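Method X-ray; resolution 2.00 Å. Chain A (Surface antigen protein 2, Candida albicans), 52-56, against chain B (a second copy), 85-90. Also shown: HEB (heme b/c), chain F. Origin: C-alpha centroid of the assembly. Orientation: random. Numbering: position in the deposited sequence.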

# COMPACT_ATOMS: atom_id res chain seq x y z
N CYS A 52 -6.81 -10.08 -1.85
CA CYS A 52 -6.29 -10.00 -3.21
C CYS A 52 -5.83 -8.60 -3.61
O CYS A 52 -5.11 -8.44 -4.61
CB CYS A 52 -7.35 -10.47 -4.21
SG CYS A 52 -7.69 -12.24 -4.16
N VAL A 53 -6.24 -7.58 -2.86
CA VAL A 53 -5.97 -6.22 -3.29
C VAL A 53 -5.15 -5.39 -2.31
O VAL A 53 -4.83 -4.26 -2.62
CB VAL A 53 -7.30 -5.44 -3.62
CG1 VAL A 53 -8.13 -6.24 -4.60
CG2 VAL A 53 -8.11 -5.10 -2.36
N ILE A 54 -4.83 -5.90 -1.12
CA ILE A 54 -4.02 -5.11 -0.19
C ILE A 54 -2.54 -5.42 -0.44
O ILE A 54 -2.10 -6.52 -0.12
CB ILE A 54 -4.37 -5.39 1.29
CG1 ILE A 54 -5.86 -5.14 1.58
CG2 ILE A 54 -3.49 -4.54 2.21
CD1 ILE A 54 -6.30 -3.68 1.32
N PRO A 55 -1.79 -4.47 -1.01
CA PRO A 55 -0.44 -4.81 -1.46
C PRO A 55 0.54 -5.16 -0.35
O PRO A 55 1.48 -5.90 -0.62
CB PRO A 55 0.02 -3.56 -2.22
CG PRO A 55 -0.89 -2.49 -1.83
CD PRO A 55 -2.19 -3.13 -1.48
N ASN A 56 0.34 -4.67 0.88
CA ASN A 56 1.22 -5.08 1.96
C ASN A 56 1.07 -6.59 2.20
O ASN A 56 2.02 -7.25 2.60
CB ASN A 56 0.91 -4.33 3.25
CG ASN A 56 1.98 -4.52 4.30
OD1 ASN A 56 3.17 -4.40 4.00
ND2 ASN A 56 1.58 -4.82 5.53
N CYS B 85 -8.17 3.33 -2.38
CA CYS B 85 -6.94 3.90 -1.88
C CYS B 85 -6.08 2.82 -1.26
O CYS B 85 -4.86 2.80 -1.45
CB CYS B 85 -7.23 5.01 -0.88
SG CYS B 85 -8.05 6.41 -1.65
N ALA B 86 -6.72 1.91 -0.54
CA ALA B 86 -6.00 0.79 0.04
C ALA B 86 -5.37 -0.06 -1.05
O ALA B 86 -4.21 -0.49 -0.94
CB ALA B 86 -6.92 -0.06 0.92
N ALA B 87 -6.11 -0.32 -2.12
CA ALA B 87 -5.57 -1.16 -3.19
C ALA B 87 -4.41 -0.46 -3.91
O ALA B 87 -3.55 -1.12 -4.49
CB ALA B 87 -6.63 -1.52 -4.15
N ALA B 88 -4.39 0.85 -3.87
CA ALA B 88 -3.32 1.59 -4.50
C ALA B 88 -2.04 1.55 -3.67
O ALA B 88 -0.97 1.85 -4.19
CB ALA B 88 -3.75 3.04 -4.73
N GLY B 89 -2.16 1.13 -2.42
CA GLY B 89 -1.00 0.94 -1.55
C GLY B 89 -0.84 1.99 -0.45
O GLY B 89 0.20 2.06 0.21
N VAL B 90 -1.87 2.80 -0.25
CA VAL B 90 -1.83 3.84 0.79
C VAL B 90 -1.88 3.20 2.17
O VAL B 90 -2.45 2.13 2.35
CB VAL B 90 -3.01 4.82 0.63
CG1 VAL B 90 -2.97 5.93 1.66
CG2 VAL B 90 -2.98 5.40 -0.74
FE HEB F . 2.72 8.98 -6.67
CHA HEB F . 4.17 8.21 -9.71
CHB HEB F . 1.79 5.69 -6.33
CHC HEB F . 2.02 9.47 -3.33
CHD HEB F . 4.16 12.07 -6.77
NA HEB F . 2.97 7.32 -7.75
C1A HEB F . 3.50 7.24 -9.03
C2A HEB F . 3.26 5.93 -9.56
C3A HEB F . 2.60 5.22 -8.64
C4A HEB F . 2.41 6.07 -7.49
CMA HEB F . 2.15 3.75 -8.78
CAA HEB F . 3.69 5.44 -10.96
CBA HEB F . 5.10 4.83 -10.97
CGA HEB F . 5.27 4.13 -12.29
O1A HEB F . 5.65 4.81 -13.26
O2A HEB F . 5.01 2.92 -12.40
NB HEB F . 2.07 7.78 -5.12
C1B HEB F . 1.67 6.46 -5.21
C2B HEB F . 1.10 6.05 -3.94
C3B HEB F . 1.16 7.12 -3.13
C4B HEB F . 1.77 8.22 -3.85
CMB HEB F . 0.51 4.64 -3.65
CAB HEB F . 0.72 7.27 -1.67
CBB HEB F . 0.67 6.22 -0.86
NC HEB F . 3.06 10.44 -5.30
C1C HEB F . 2.63 10.50 -3.98
C2C HEB F . 2.93 11.82 -3.45
C3C HEB F . 3.50 12.51 -4.43
C4C HEB F . 3.61 11.67 -5.58
CMC HEB F . 2.58 12.28 -2.02
CAC HEB F . 4.04 13.96 -4.46
CBC HEB F . 4.13 14.70 -3.37
ND HEB F . 3.98 9.97 -8.00
C1D HEB F . 4.40 11.28 -7.85
C2D HEB F . 5.16 11.69 -9.01
C3D HEB F . 5.16 10.47 -9.91
C4D HEB F . 4.42 9.46 -9.21
CMD HEB F . 5.81 13.06 -9.26
CAD HEB F . 5.80 10.32 -11.29
CBD HEB F . 7.25 9.94 -11.05
CGD HEB F . 7.97 9.84 -12.37
O1D HEB F . 9.16 10.24 -12.43
O2D HEB F . 7.33 9.38 -13.36

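The two stretches meet through small apolar groups and backbone atoms, without a conventional hydrogen bond between them. Together they bury 204 Å², and the register is set by two close approaches: Val53(A) CA lies 5.1 Å from Ala87(B) CA, and Pro55(A) CA lies 5.8 Å from Gly89(B) CA. Separations this short put the backbones almost in touch, and the residues that chain B presents there are alanines and a glycine.

The most directional contact is a CA-H...O interaction. Val53(A) O sits 3.2 Å from Ala87(B) CA, with an angle of 155° at the hydrogen, so the CA-H bond points nearly at the carbonyl oxygen. Beside it, Val53(A) CB and Ala87(B) CB are 4.0 Å apart, a van der Waals separation. Both CA-to-CB bonds run sideways to the partner stretch. Val53(A) has chi1 of -53° (m); its CG1 and CG2 both lie farther from Ala87(B) CB than its CB does, leaving the branch point as the close contact.

Ile54(A), at the N-cap position before a helix, shows how rotamers can redirect a side chain. Its CA-to-CB bond points away from chain B, yet chi1 of -57° and chi2 of -61° (m, m) bring the end of the chain back, and CD1 reaches 3.7 Å from Ala86(B) CB. This methyl-to-methyl contact is an apolar van der Waals contact.

The CA-to-CB bond of Pro55(A) points toward chain B, and the residue contributes the largest buried area on its side, 46 Å². Its ring, puckered C-gamma endo, places CG 3.4 Å from Gly89(B) CA, while CD packs against Ala86(B) O at 3.4 Å. That oxygen accepts a hydrogen bond within chain B, from Gly89(B) N at 3.0 Å.

Gly89(B) ends the helix in a Schellman motif. Its phi of 107° leaves helical space, and the motif's two bonds run from Val90(B) N to Cys85(B) O at 3.2 Å and from Gly89(B) N to Ala86(B) O at 3.0 Å. A CB at these backbone angles would jam against the preceding carbonyl oxygen, so the backbone alone calls for glycine; the ideal CB position would also lie 3.7 Å from Pro55(A) CG.

The CA-to-CB bonds of Ala88(B) and Val90(B) point away from chain A. Val90(B), with chi1 of -178° (t), places CG2 3.7 Å from heme CBB, and Ala88(B) O approaches heme CMB at 3.2 Å.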